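Local atomic coordinates of LP04448p (Drosophila melanogaster, PDB entry 4QMH), a protein that probably binds tubulin through an array of TOG domains, of which this is the fourth, and drives microtubule polymerization. Residues V12-Q17 with A43-A48; R49-S54 with E82-A87. All coordinates share one frame; numbering follows the deposited sequence.

Interaction 1. Residues V12-Q17 with A43-A48; sequences VDIAPQ and AIISEA
Gln17 lays its side chain over the CG2 branch of Ile44, and the two chains pass alongside one another, running in opposite senses. The evidence is a run of contacts: Gln17 CD lies 3.8 Å from Ile44 CG2, while Gln17 OE1 reaches 3.5 Å from Ile44 CG1. The amide thus rests on an aliphatic surface, and its nitrogen turns to a water molecule. Gln17 NE2 donates to that water over 2.9 Å, and the water in turn donates to Ile44 O at 2.8 Å, a carbonyl that also accepts the helical bond from Ala48 N. No direct hydrogen bond joins the segments, so this bridge is their polar link.

Apolar contacts make up the rest of the interface. Ile14 CG2 sits 3.8 Å from Ala48 CB and also touches Ile44 CG2, one turn back on the helix. This methyl lies anti to the carbonyl carbon of Ile14 (chi1 63°, which sets CG1 between N and C), and that position lets it meet both helix residues. Val12 approaches the same alanine methyl through its branch point, Val12 CB lying 3.8 Å from Ala48 CB. Ala48 CB is therefore shared by Val12 and Ile14.

The loop is shaped locally by an Asx turn, in which Asp13 OD1 accepts from Ala15 N at 3.0 Å, from above the carboxylate plane. Together these contacts place the N-terminal loop and its short 3-10 turn against the last turns of helix 31-48, at the N-terminal edge of the paired-helix, HEAT-like array of a TOG domain.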
loop_
_atom_site.group_PDB
_atom_site.type_symbol
_atom_site.label_atom_id
_atom_site.label_comp_id
_atom_site.label_asym_id
_atom_site.label_seq_id
_atom_site.Cartn_x
_atom_site.Cartn_y
_atom_site.Cartn_z
ATOM N N VAL A 12 17.093 -10.601 16.547
ATOM C CA VAL A 12 17.285 -11.994 16.167
ATOM C C VAL A 12 17.187 -12.139 14.652
ATOM O O VAL A 12 16.276 -11.601 14.032
ATOM C CB VAL A 12 16.214 -12.889 16.826
ATOM C CG1 VAL A 12 16.339 -14.335 16.346
ATOM C CG2 VAL A 12 16.305 -12.809 18.350
ATOM N N ASP A 13 18.127 -12.868 14.057
ATOM C CA ASP A 13 18.012 -13.219 12.652
ATOM C C ASP A 13 17.161 -14.484 12.548
ATOM O O ASP A 13 17.611 -15.563 12.927
ATOM C CB ASP A 13 19.398 -13.454 12.043
ATOM C CG ASP A 13 19.338 -13.792 10.567
ATOM O OD1 ASP A 13 18.249 -13.676 9.962
ATOM O OD2 ASP A 13 20.388 -14.173 10.007
ATOM N N ILE A 14 15.934 -14.355 12.052
ATOM C CA ILE A 14 15.055 -15.524 11.937
ATOM C C ILE A 14 15.168 -16.234 10.589
ATOM O O ILE A 14 14.487 -17.228 10.352
ATOM C CB ILE A 14 13.569 -15.196 12.219
ATOM C CG1 ILE A 14 13.025 -14.197 11.197
ATOM C CG2 ILE A 14 13.391 -14.712 13.654
ATOM C CD1 ILE A 14 11.506 -14.057 11.240
ATOM N N ALA A 15 16.019 -15.729 9.703
ATOM C CA ALA A 15 16.175 -16.366 8.397
ATOM C C ALA A 15 16.400 -17.882 8.483
ATOM O O ALA A 15 15.792 -18.629 7.729
ATOM C CB ALA A 15 17.272 -15.699 7.581
ATOM N N PRO A 16 17.284 -18.339 9.388
ATOM C CA PRO A 16 17.508 -19.787 9.476
ATOM C C PRO A 16 16.246 -20.587 9.813
ATOM O O PRO A 16 16.194 -21.781 9.514
ATOM C CB PRO A 16 18.526 -19.909 10.612
ATOM C CG PRO A 16 19.289 -18.633 10.551
ATOM C CD PRO A 16 18.253 -17.590 10.210
ATOM N N GLN A 17 15.251 -19.941 10.417
ATOM C CA GLN A 17 14.010 -20.626 10.795
ATOM C C GLN A 17 12.993 -20.651 9.657
ATOM O O GLN A 17 11.991 -21.371 9.727
ATOM C CB GLN A 17 13.378 -19.962 12.025
ATOM C CG GLN A 17 14.203 -20.088 13.299
ATOM C CD GLN A 17 13.439 -19.634 14.534
ATOM O OE1 GLN A 17 12.503 -20.298 14.985
ATOM N NE2 GLN A 17 13.843 -18.506 15.089
ATOM N N ALA A 43 4.497 -17.933 15.736
ATOM C CA ALA A 43 5.220 -18.297 16.951
ATOM C C ALA A 43 6.710 -17.959 16.838
ATOM O O ALA A 43 7.343 -17.554 17.823
ATOM C CB ALA A 43 5.005 -19.774 17.292
ATOM N N ILE A 44 7.264 -18.133 15.639
ATOM C CA ILE A 44 8.667 -17.809 15.382
ATOM C C ILE A 44 8.902 -16.321 15.602
ATOM O O ILE A 44 9.858 -15.925 16.278
ATOM C CB ILE A 44 9.096 -18.179 13.937
ATOM C CG1 ILE A 44 9.250 -19.694 13.780
ATOM C CG2 ILE A 44 10.416 -17.507 13.598
ATOM C CD1 ILE A 44 9.282 -20.147 12.336
ATOM N N ILE A 45 8.018 -15.496 15.040
ATOM C CA ILE A 45 8.135 -14.051 15.204
ATOM C C ILE A 45 7.926 -13.627 16.663
ATOM O O ILE A 45 8.705 -12.839 17.203
ATOM C CB ILE A 45 7.169 -13.280 14.265
ATOM C CG1 ILE A 45 7.460 -13.643 12.807
ATOM C CG2 ILE A 45 7.312 -11.778 14.504
ATOM C CD1 ILE A 45 6.341 -13.284 11.850
ATOM N N SER A 46 6.880 -14.148 17.305
ATOM C CA SER A 46 6.595 -13.816 18.699
ATOM C C SER A 46 7.754 -14.154 19.632
ATOM O O SER A 46 8.085 -13.385 20.541
ATOM C CB SER A 46 5.342 -14.560 19.175
ATOM O OG SER A 46 4.181 -13.955 18.640
ATOM N N GLU A 47 8.356 -15.316 19.418
ATOM C CA GLU A 47 9.428 -15.780 20.297
ATOM C C GLU A 47 10.674 -14.906 20.134
ATOM O O GLU A 47 11.372 -14.621 21.108
ATOM C CB GLU A 47 9.761 -17.246 20.000
ATOM C CG GLU A 47 10.950 -17.801 20.801
ATOM C CD GLU A 47 10.705 -17.853 22.308
ATOM O OE1 GLU A 47 9.580 -17.538 22.757
ATOM O OE2 GLU A 47 11.646 -18.219 23.048
ATOM N N ALA A 48 10.954 -14.476 18.905
ATOM C CA ALA A 48 12.091 -13.594 18.660
ATOM C C ALA A 48 11.856 -12.162 19.169
ATOM O O ALA A 48 12.773 -11.511 19.690
ATOM C CB ALA A 48 12.446 -13.591 17.172
HETATM O O HOH W 1 12.094 -17.402 17.142
#

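Interaction 2. Residues R49-S54 with E82-A87; sequences RLIKPS and EQLATA
Ile51 N meets Ala87 O where a loop between the helices of a TOG domain's HEAT-like array passes the last turns of the neighbouring helix 71-88. This is the direct hydrogen bond of the contact, 2.9 Å from Ile51 N to Ala87 O and nearly straight at the hydrogen, 169°. The donor nevertheless stands 45° out of the carbonyl plane.

Two CA-H...O contacts accompany the bond. Leu50 CA lies 3.4 Å from Ala87 O, so the same carbonyl faces two successive loop residues. Leu50 CD2 adds only a loose contact, 4.0 Å from Ala87 O. In the reverse direction, Ala87 CA approaches Arg49 O at 3.3 Å. Arg49 has a positive phi and is the first residue to leave the helical conformation after helix 31-48, which marks where the chain departs from that helix.

Apolar packing involves chiefly Ile51, whose side chain crosses that of Leu84 at about a right angle. Ile51 CD1 lies 3.7 Å from Leu84 CD1. A chi1 of 66° sets Ile51 CG1 between its own backbone N and carbonyl carbon, which brings it to 3.9 Å from Ala87 CB. Ile14 from the N-terminal loop also touches Ile51, while Ile45 of helix 31-48 packs on Leu84 and Ala87. An alanine at Ile51 would probably open a gap beside Leu84 CD1 and Ala87 CB, leaving the leucine's end without this partner.

The methyl of Ala87 also meets the loop backbone, Ala87 CB coming to 3.2 Å from Arg49 O.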
loop_
_atom_site.group_PDB
_atom_site.type_symbol
_atom_site.label_atom_id
_atom_site.label_comp_id
_atom_site.label_asym_id
_atom_site.label_seq_id
_atom_site.Cartn_x
_atom_site.Cartn_y
_atom_site.Cartn_z
ATOM N N ARG A 49 10.614 -11.705 19.021
ATOM C CA ARG A 49 10.159 -10.352 19.368
ATOM C C ARG A 49 10.713 -9.254 18.456
ATOM O O ARG A 49 9.947 -8.560 17.791
ATOM C CB ARG A 49 10.381 -9.988 20.837
ATOM C CG ARG A 49 9.741 -8.643 21.177
ATOM C CD ARG A 49 9.881 -8.295 22.644
ATOM N NE ARG A 49 9.350 -6.969 22.919
ATOM C CZ ARG A 49 9.531 -6.319 24.062
ATOM N NH1 ARG A 49 10.234 -6.883 25.039
ATOM N NH2 ARG A 49 9.014 -5.105 24.228
ATOM N N LEU A 50 12.030 -9.083 18.455
ATOM C CA LEU A 50 12.668 -8.113 17.563
ATOM C C LEU A 50 13.601 -8.847 16.623
ATOM O O LEU A 50 14.410 -9.662 17.059
ATOM C CB LEU A 50 13.440 -7.049 18.348
ATOM C CG LEU A 50 12.662 -6.208 19.361
ATOM C CD1 LEU A 50 13.592 -5.157 19.960
ATOM C CD2 LEU A 50 11.413 -5.562 18.753
ATOM N N ILE A 51 13.477 -8.566 15.327
ATOM C CA ILE A 51 14.192 -9.339 14.310
ATOM C C ILE A 51 14.963 -8.463 13.319
ATOM O O ILE A 51 14.680 -7.278 13.166
ATOM C CB ILE A 51 13.242 -10.291 13.530
ATOM C CG1 ILE A 51 12.229 -9.497 12.690
ATOM C CG2 ILE A 51 12.503 -11.239 14.485
ATOM C CD1 ILE A 51 11.260 -10.357 11.919
ATOM N N LYS A 52 15.946 -9.067 12.662
ATOM C CA LYS A 52 16.682 -8.415 11.591
ATOM C C LYS A 52 15.825 -8.447 10.328
ATOM O O LYS A 52 14.833 -9.166 10.265
ATOM C CB LYS A 52 18.002 -9.153 11.346
ATOM C CG LYS A 52 18.888 -9.262 12.563
ATOM C CD LYS A 52 20.297 -9.670 12.158
ATOM C CE LYS A 52 21.176 -9.922 13.380
ATOM N NZ LYS A 52 21.250 -8.741 14.284
ATOM N N PRO A 53 16.199 -7.663 9.309
ATOM C CA PRO A 53 15.409 -7.633 8.072
ATOM C C PRO A 53 15.579 -8.874 7.196
ATOM O O PRO A 53 14.832 -9.059 6.241
ATOM C CB PRO A 53 15.971 -6.412 7.326
ATOM C CG PRO A 53 16.707 -5.619 8.346
ATOM C CD PRO A 53 17.231 -6.611 9.328
ATOM N N SER A 54 16.565 -9.704 7.510
ATOM C CA SER A 54 16.845 -10.903 6.725
ATOM C C SER A 54 15.867 -12.023 7.076
ATOM O O SER A 54 15.927 -12.595 8.171
ATOM C CB SER A 54 18.284 -11.360 6.980
ATOM O OG SER A 54 18.577 -11.410 8.369
ATOM N N GLU A 82 1.523 -7.349 10.008
ATOM C CA GLU A 82 1.561 -6.266 10.982
ATOM C C GLU A 82 2.527 -6.638 12.102
ATOM O O GLU A 82 3.344 -5.815 12.521
ATOM C CB GLU A 82 0.172 -5.938 11.535
ATOM C CG GLU A 82 0.096 -4.541 12.138
ATOM C CD GLU A 82 -1.311 -4.137 12.530
ATOM O OE1 GLU A 82 -2.271 -4.567 11.857
ATOM O OE2 GLU A 82 -1.453 -3.384 13.517
ATOM N N GLN A 83 2.450 -7.892 12.545
ATOM C CA GLN A 83 3.362 -8.427 13.554
ATOM C C GLN A 83 4.813 -8.330 13.063
ATOM O O GLN A 83 5.722 -7.969 13.819
ATOM C CB GLN A 83 2.976 -9.875 13.866
ATOM C CG GLN A 83 3.897 -10.616 14.815
ATOM C CD GLN A 83 3.556 -12.096 14.919
ATOM O OE1 GLN A 83 2.751 -12.624 14.147
ATOM N NE2 GLN A 83 4.165 -12.772 15.880
ATOM N N LEU A 84 5.026 -8.636 11.789
ATOM C CA LEU A 84 6.362 -8.597 11.223
ATOM C C LEU A 84 6.899 -7.166 11.229
ATOM O O LEU A 84 8.072 -6.918 11.541
ATOM C CB LEU A 84 6.348 -9.175 9.797
ATOM C CG LEU A 84 7.691 -9.491 9.138
ATOM C CD1 LEU A 84 8.332 -10.752 9.730
ATOM C CD2 LEU A 84 7.498 -9.658 7.641
ATOM N N ALA A 85 6.039 -6.209 10.895
ATOM C CA ALA A 85 6.465 -4.812 10.867
ATOM C C ALA A 85 6.947 -4.381 12.243
ATOM O O ALA A 85 8.002 -3.764 12.383
ATOM C CB ALA A 85 5.324 -3.915 10.411
ATOM N N THR A 86 6.157 -4.709 13.256
ATOM C CA THR A 86 6.490 -4.339 14.623
ATOM C C THR A 86 7.828 -4.957 15.033
ATOM O O THR A 86 8.666 -4.292 15.637
ATOM C CB THR A 86 5.372 -4.764 15.588
ATOM O OG1 THR A 86 4.173 -4.037 15.267
ATOM C CG2 THR A 86 5.778 -4.484 17.040
ATOM N N ALA A 87 8.022 -6.224 14.692
ATOM C CA ALA A 87 9.255 -6.932 15.044
ATOM C C ALA A 87 10.486 -6.385 14.317
ATOM O O ALA A 87 11.604 -6.418 14.837
ATOM C CB ALA A 87 9.092 -8.446 14.757
#

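In the fold
From the N terminus, the chain runs through 12-17 and helix 20-26, then returns along helix 31-48, where interaction 1 closes a loop of 25 intervening residues. It leaves that helix directly into 49-54, passes through helix 58-66, and comes back on helix 71-88, where interaction 2 closes a second loop with 27 residues between. The loops follow in series, neither nested nor crossed, yet the centres of interactions 1 and 2 lie only about 9 Å apart. Val12 N to Leu50 O and Asp13 OD1 to Ser54 OG are probable hydrogen bonds between them. Together they tie the N-terminal loop and helices 31-48 and 71-88 into one edge of the array.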